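Local structure of uncharacterized protein (Enterococcus faecalis, 3CLQ) at residues 371-385 with 399-413. The protein is of unknown function but is probably related to the AllG subunit of oxamate carbamoyltransferase. Sequence-based numbering, arbitrary orientation.
Sequences VLKVLETGMLPVINT and AGLTNPPANVFNEAL
Ile383 and Thr402 form an antiparallel hydrogen-bonded pair: the amide of Thr402 donates to Ile383 O in a nearly straight bond (N to O 2.8 Å), and Ile383 N returns a bond to Thr402 O. Thr385 and Gly400 repeat this reciprocal pattern, with Thr385 N to Gly400 O at 3.1 Å. Between them lies the non-hydrogen-bonded pair Asn384 and Leu401, whose CA atoms are 4.6 Å apart. These alternating pairs join the ends of the two hairpin strands, 383-388 and 396-402, that lie away from the turn.

Where the strand pairing ends, the side chain of Asn403 takes over. Its CG lies beside its own backbone N (chi1 -50°), which brings ND2 to 3.0 Å from Pro381 O; the bond is bent, 135° at the hydrogen, and the donor sits above the carbonyl plane.

Apolar groups carry the rest. On the face shared by Ile383, Thr385 and Thr402, Thr385 CG2 meets Thr402 CG2 at 3.7 Å, while Thr402 OG1 is hydrogen-bonded to Arg286 O. Farther out, the axes of the helical segments 371-377 and 407-413 come within 9.4 Å. Val374 CG1 stands over the centre of the Phe409 ring, 3.9 Å from the centroid and 13° off its normal, a CH-pi contact. Pro381 CD approaches CZ of that ring, and Val371 CG2 packs on Ala412 CB (3.8 Å). Val371 on Val271 and Val408 on Ile269 set both helices against strand 266-271.

The contact thus divides chemically: backbone bonds fix the hairpin register, one asparagine amide extends the polar link, and largely buried hydrocarbon joins the flanking helices.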
loop_
_atom_site.group_PDB
_atom_site.type_symbol
_atom_site.label_atom_id
_atom_site.label_comp_id
_atom_site.label_asym_id
_atom_site.label_seq_id
_atom_site.Cartn_x
_atom_site.Cartn_y
_atom_site.Cartn_z
ATOM N N VAL B 371 29.888 -12.579 6.941
ATOM C CA VAL B 371 30.338 -13.483 7.976
ATOM C C VAL B 371 31.366 -12.854 8.913
ATOM O O VAL B 371 31.263 -12.959 10.129
ATOM C CB VAL B 371 30.949 -14.737 7.346
ATOM C CG1 VAL B 371 32.003 -15.318 8.271
ATOM C CG2 VAL B 371 29.877 -15.753 7.061
ATOM N N LEU B 372 32.355 -12.197 8.329
ATOM C CA LEU B 372 33.480 -11.649 9.074
ATOM C C LEU B 372 33.022 -10.562 10.049
ATOM O O LEU B 372 33.475 -10.491 11.184
ATOM C CB LEU B 372 34.476 -11.068 8.070
ATOM C CG LEU B 372 35.980 -10.988 8.321
ATOM C CD1 LEU B 372 36.598 -12.362 8.470
ATOM C CD2 LEU B 372 36.627 -10.259 7.156
ATOM N N LYS B 373 32.115 -9.705 9.605
ATOM C CA LYS B 373 31.652 -8.635 10.470
ATOM C C LYS B 373 30.681 -9.140 11.538
ATOM O O LYS B 373 30.617 -8.581 12.638
ATOM C CB LYS B 373 31.029 -7.496 9.659
ATOM C CG LYS B 373 31.962 -6.879 8.614
ATOM C CD LYS B 373 31.284 -5.725 7.894
ATOM C CE LYS B 373 32.077 -5.286 6.680
ATOM N NZ LYS B 373 31.224 -4.491 5.773
ATOM N N VAL B 374 29.931 -10.196 11.241
ATOM C CA VAL B 374 29.072 -10.753 12.265
ATOM C C VAL B 374 29.971 -11.123 13.445
ATOM O O VAL B 374 29.644 -10.871 14.601
ATOM C CB VAL B 374 28.271 -11.972 11.756
ATOM C CG1 VAL B 374 27.436 -12.572 12.885
ATOM C CG2 VAL B 374 27.377 -11.569 10.579
ATOM N N LEU B 375 31.142 -11.668 13.130
ATOM C CA LEU B 375 32.069 -12.174 14.116
ATOM C C LEU B 375 32.773 -11.095 14.918
ATOM O O LEU B 375 32.953 -11.228 16.135
ATOM C CB LEU B 375 33.112 -13.057 13.435
ATOM C CG LEU B 375 33.228 -14.532 13.827
ATOM C CD1 LEU B 375 31.880 -15.143 14.218
ATOM C CD2 LEU B 375 33.871 -15.309 12.687
ATOM N N GLU B 376 33.209 -10.033 14.257
ATOM C CA GLU B 376 34.027 -9.072 14.979
ATOM C C GLU B 376 33.167 -8.121 15.830
ATOM O O GLU B 376 33.583 -7.663 16.873
ATOM C CB GLU B 376 35.021 -8.361 14.045
ATOM C CG GLU B 376 34.538 -7.053 13.434
ATOM C CD GLU B 376 35.110 -5.789 14.127
ATOM O OE1 GLU B 376 36.259 -5.819 14.651
ATOM O OE2 GLU B 376 34.398 -4.752 14.118
ATOM N N THR B 377 31.946 -7.871 15.399
ATOM C CA THR B 377 31.041 -7.017 16.148
ATOM C C THR B 377 30.424 -7.788 17.297
ATOM O O THR B 377 30.105 -7.219 18.345
ATOM C CB THR B 377 29.873 -6.587 15.266
ATOM O OG1 THR B 377 29.222 -7.761 14.764
ATOM C CG2 THR B 377 30.356 -5.739 14.103
ATOM N N GLY B 378 30.235 -9.086 17.074
ATOM C CA GLY B 378 29.445 -9.922 17.967
ATOM C C GLY B 378 27.951 -9.860 17.679
ATOM O O GLY B 378 27.172 -10.596 18.273
HETATM N N MSE B 379 27.552 -8.993 16.756
HETATM C CA MSE B 379 26.144 -8.742 16.483
HETATM C C MSE B 379 25.548 -9.699 15.444
HETATM O O MSE B 379 26.055 -9.803 14.321
HETATM C CB MSE B 379 26.002 -7.308 15.998
HETATM C CG MSE B 379 24.612 -6.869 15.741
HETATM SE SE MSE B 379 24.637 -5.073 14.939
HETATM C CE MSE B 379 24.091 -5.525 13.145
ATOM N N LEU B 380 24.467 -10.390 15.806
ATOM C CA LEU B 380 23.815 -11.328 14.870
ATOM C C LEU B 380 22.686 -10.710 14.039
ATOM O O LEU B 380 22.033 -9.753 14.470
ATOM C CB LEU B 380 23.259 -12.536 15.626
ATOM C CG LEU B 380 24.143 -13.738 16.000
ATOM C CD1 LEU B 380 25.627 -13.377 16.127
ATOM C CD2 LEU B 380 23.622 -14.397 17.287
ATOM N N PRO B 381 22.447 -11.255 12.834
ATOM C CA PRO B 381 21.257 -10.892 12.081
ATOM C C PRO B 381 20.009 -10.997 12.942
ATOM O O PRO B 381 19.826 -11.964 13.665
ATOM C CB PRO B 381 21.209 -11.962 11.000
ATOM C CG PRO B 381 22.608 -12.247 10.741
ATOM C CD PRO B 381 23.267 -12.222 12.092
ATOM N N VAL B 382 19.171 -9.983 12.883
ATOM C CA VAL B 382 17.897 -10.018 13.566
ATOM C C VAL B 382 16.883 -10.466 12.544
ATOM O O VAL B 382 16.847 -9.929 11.444
ATOM C CB VAL B 382 17.492 -8.612 14.028
ATOM C CG1 VAL B 382 16.978 -7.778 12.834
ATOM C CG2 VAL B 382 16.442 -8.701 15.089
ATOM N N ILE B 383 16.067 -11.456 12.871
ATOM C CA ILE B 383 14.983 -11.798 11.965
ATOM C C ILE B 383 13.640 -11.790 12.673
ATOM O O ILE B 383 13.511 -12.291 13.776
ATOM C CB ILE B 383 15.241 -13.101 11.208
ATOM C CG1 ILE B 383 14.036 -14.004 11.272
ATOM C CG2 ILE B 383 16.431 -13.862 11.759
ATOM C CD1 ILE B 383 14.347 -15.328 10.685
ATOM N N ASN B 384 12.649 -11.163 12.058
ATOM C CA ASN B 384 11.299 -11.170 12.601
ATOM C C ASN B 384 10.530 -12.217 11.820
ATOM O O ASN B 384 10.565 -12.237 10.588
ATOM C CB ASN B 384 10.622 -9.802 12.418
ATOM C CG ASN B 384 11.122 -8.714 13.411
ATOM O OD1 ASN B 384 11.077 -7.503 13.093
ATOM N ND2 ASN B 384 11.550 -9.128 14.614
ATOM N N THR B 385 9.834 -13.093 12.521
ATOM C CA THR B 385 9.157 -14.198 11.869
ATOM C C THR B 385 7.934 -14.593 12.684
ATOM O O THR B 385 7.796 -14.194 13.856
ATOM C CB THR B 385 10.101 -15.413 11.719
ATOM O OG1 THR B 385 9.331 -16.584 11.440
ATOM C CG2 THR B 385 10.867 -15.675 13.005
ATOM N N ALA B 399 3.902 -13.931 16.983
ATOM C CA ALA B 399 5.119 -13.576 16.229
ATOM C C ALA B 399 6.142 -12.827 17.055
ATOM O O ALA B 399 5.822 -12.297 18.140
ATOM C CB ALA B 399 4.787 -12.762 15.005
ATOM N N GLY B 400 7.370 -12.767 16.544
ATOM C CA GLY B 400 8.432 -12.177 17.341
ATOM C C GLY B 400 9.803 -12.204 16.717
ATOM O O GLY B 400 9.930 -12.605 15.577
ATOM N N LEU B 401 10.810 -11.790 17.492
ATOM C CA LEU B 401 12.214 -11.703 17.069
ATOM C C LEU B 401 13.047 -12.982 17.351
ATOM O O LEU B 401 12.975 -13.585 18.433
ATOM C CB LEU B 401 12.869 -10.495 17.748
ATOM C CG LEU B 401 14.373 -10.184 17.656
ATOM C CD1 LEU B 401 14.618 -8.724 18.029
ATOM C CD2 LEU B 401 15.224 -11.070 18.565
ATOM N N THR B 402 13.852 -13.382 16.382
ATOM C CA THR B 402 14.733 -14.510 16.576
ATOM C C THR B 402 16.125 -14.247 15.961
ATOM O O THR B 402 16.360 -13.211 15.337
ATOM C CB THR B 402 14.075 -15.803 16.033
ATOM O OG1 THR B 402 14.674 -16.944 16.650
ATOM C CG2 THR B 402 14.191 -15.915 14.524
ATOM N N ASN B 403 17.071 -15.150 16.157
ATOM C CA ASN B 403 18.362 -14.992 15.488
ATOM C C ASN B 403 18.872 -16.336 14.962
ATOM O O ASN B 403 18.372 -17.392 15.355
ATOM C CB ASN B 403 19.410 -14.337 16.417
ATOM C CG ASN B 403 18.899 -13.041 17.097
ATOM O OD1 ASN B 403 18.111 -13.088 18.043
ATOM N ND2 ASN B 403 19.381 -11.894 16.632
ATOM N N PRO B 404 19.843 -16.307 14.041
ATOM C CA PRO B 404 20.540 -17.551 13.766
ATOM C C PRO B 404 21.412 -17.818 14.975
ATOM O O PRO B 404 21.613 -16.913 15.773
ATOM C CB PRO B 404 21.414 -17.210 12.551
ATOM C CG PRO B 404 20.927 -15.920 12.042
ATOM C CD PRO B 404 20.340 -15.198 13.211
ATOM N N PRO B 405 21.914 -19.054 15.128
ATOM C CA PRO B 405 22.802 -19.395 16.243
ATOM C C PRO B 405 24.259 -19.002 15.971
ATOM O O PRO B 405 24.724 -19.087 14.843
ATOM C CB PRO B 405 22.675 -20.915 16.324
ATOM C CG PRO B 405 22.430 -21.335 14.919
ATOM C CD PRO B 405 21.664 -20.210 14.252
ATOM N N ALA B 406 24.981 -18.595 17.003
ATOM C CA ALA B 406 26.330 -18.068 16.819
ATOM C C ALA B 406 27.271 -18.980 16.036
ATOM O O ALA B 406 28.024 -18.499 15.188
ATOM C CB ALA B 406 26.942 -17.711 18.167
ATOM N N ASN B 407 27.213 -20.282 16.317
ATOM C CA ASN B 407 28.216 -21.252 15.824
ATOM C C ASN B 407 28.313 -21.275 14.304
ATOM O O ASN B 407 29.389 -21.416 13.719
ATOM C CB ASN B 407 27.920 -22.692 16.325
ATOM C CG ASN B 407 26.731 -23.330 15.595
ATOM O OD1 ASN B 407 25.578 -22.925 15.794
ATOM N ND2 ASN B 407 27.014 -24.296 14.715
ATOM N N VAL B 408 27.168 -21.156 13.667
ATOM C CA VAL B 408 27.109 -21.313 12.234
ATOM C C VAL B 408 28.087 -20.369 11.506
ATOM O O VAL B 408 28.676 -20.745 10.492
ATOM C CB VAL B 408 25.649 -21.197 11.767
ATOM C CG1 VAL B 408 25.462 -20.042 10.797
ATOM C CG2 VAL B 408 25.182 -22.530 11.227
ATOM N N PHE B 409 28.289 -19.175 12.065
ATOM C CA PHE B 409 29.234 -18.194 11.522
ATOM C C PHE B 409 30.710 -18.540 11.791
ATOM O O PHE B 409 31.559 -18.400 10.908
ATOM C CB PHE B 409 28.890 -16.805 12.052
ATOM C CG PHE B 409 27.532 -16.324 11.609
ATOM C CD1 PHE B 409 27.388 -15.560 10.457
ATOM C CD2 PHE B 409 26.391 -16.665 12.320
ATOM C CE1 PHE B 409 26.142 -15.132 10.045
ATOM C CE2 PHE B 409 25.139 -16.230 11.912
ATOM C CZ PHE B 409 25.016 -15.467 10.776
ATOM N N ASN B 410 31.012 -18.987 13.005
ATOM C CA ASN B 410 32.346 -19.494 13.324
ATOM C C ASN B 410 32.828 -20.533 12.323
ATOM O O ASN B 410 33.961 -20.473 11.857
ATOM C CB ASN B 410 32.362 -20.115 14.713
ATOM C CG ASN B 410 32.360 -19.087 15.810
ATOM O OD1 ASN B 410 33.314 -18.995 16.567
ATOM N ND2 ASN B 410 31.293 -18.296 15.903
ATOM N N GLU B 411 31.975 -21.499 12.002
ATOM C CA GLU B 411 32.378 -22.564 11.109
ATOM C C GLU B 411 32.633 -21.965 9.732
ATOM O O GLU B 411 33.664 -22.213 9.103
ATOM C CB GLU B 411 31.308 -23.650 11.076
ATOM C CG GLU B 411 30.815 -24.023 12.469
ATOM C CD GLU B 411 29.873 -25.223 12.491
ATOM O OE1 GLU B 411 29.770 -25.863 13.563
ATOM O OE2 GLU B 411 29.239 -25.533 11.454
ATOM N N ALA B 412 31.698 -21.144 9.284
ATOM C CA ALA B 412 31.872 -20.398 8.043
ATOM C C ALA B 412 33.297 -19.861 7.908
ATOM O O ALA B 412 34.004 -20.168 6.948
ATOM C CB ALA B 412 30.919 -19.284 8.011
ATOM N N LEU B 413 33.720 -19.066 8.884
ATOM C CA LEU B 413 35.032 -18.434 8.835
ATOM C C LEU B 413 36.151 -19.440 8.727
ATOM O O LEU B 413 37.149 -19.197 8.050
ATOM C CB LEU B 413 35.290 -17.597 10.093
ATOM C CG LEU B 413 36.575 -16.764 10.002
ATOM C CD1 LEU B 413 36.292 -15.521 9.166
ATOM C CD2 LEU B 413 37.150 -16.400 11.369
#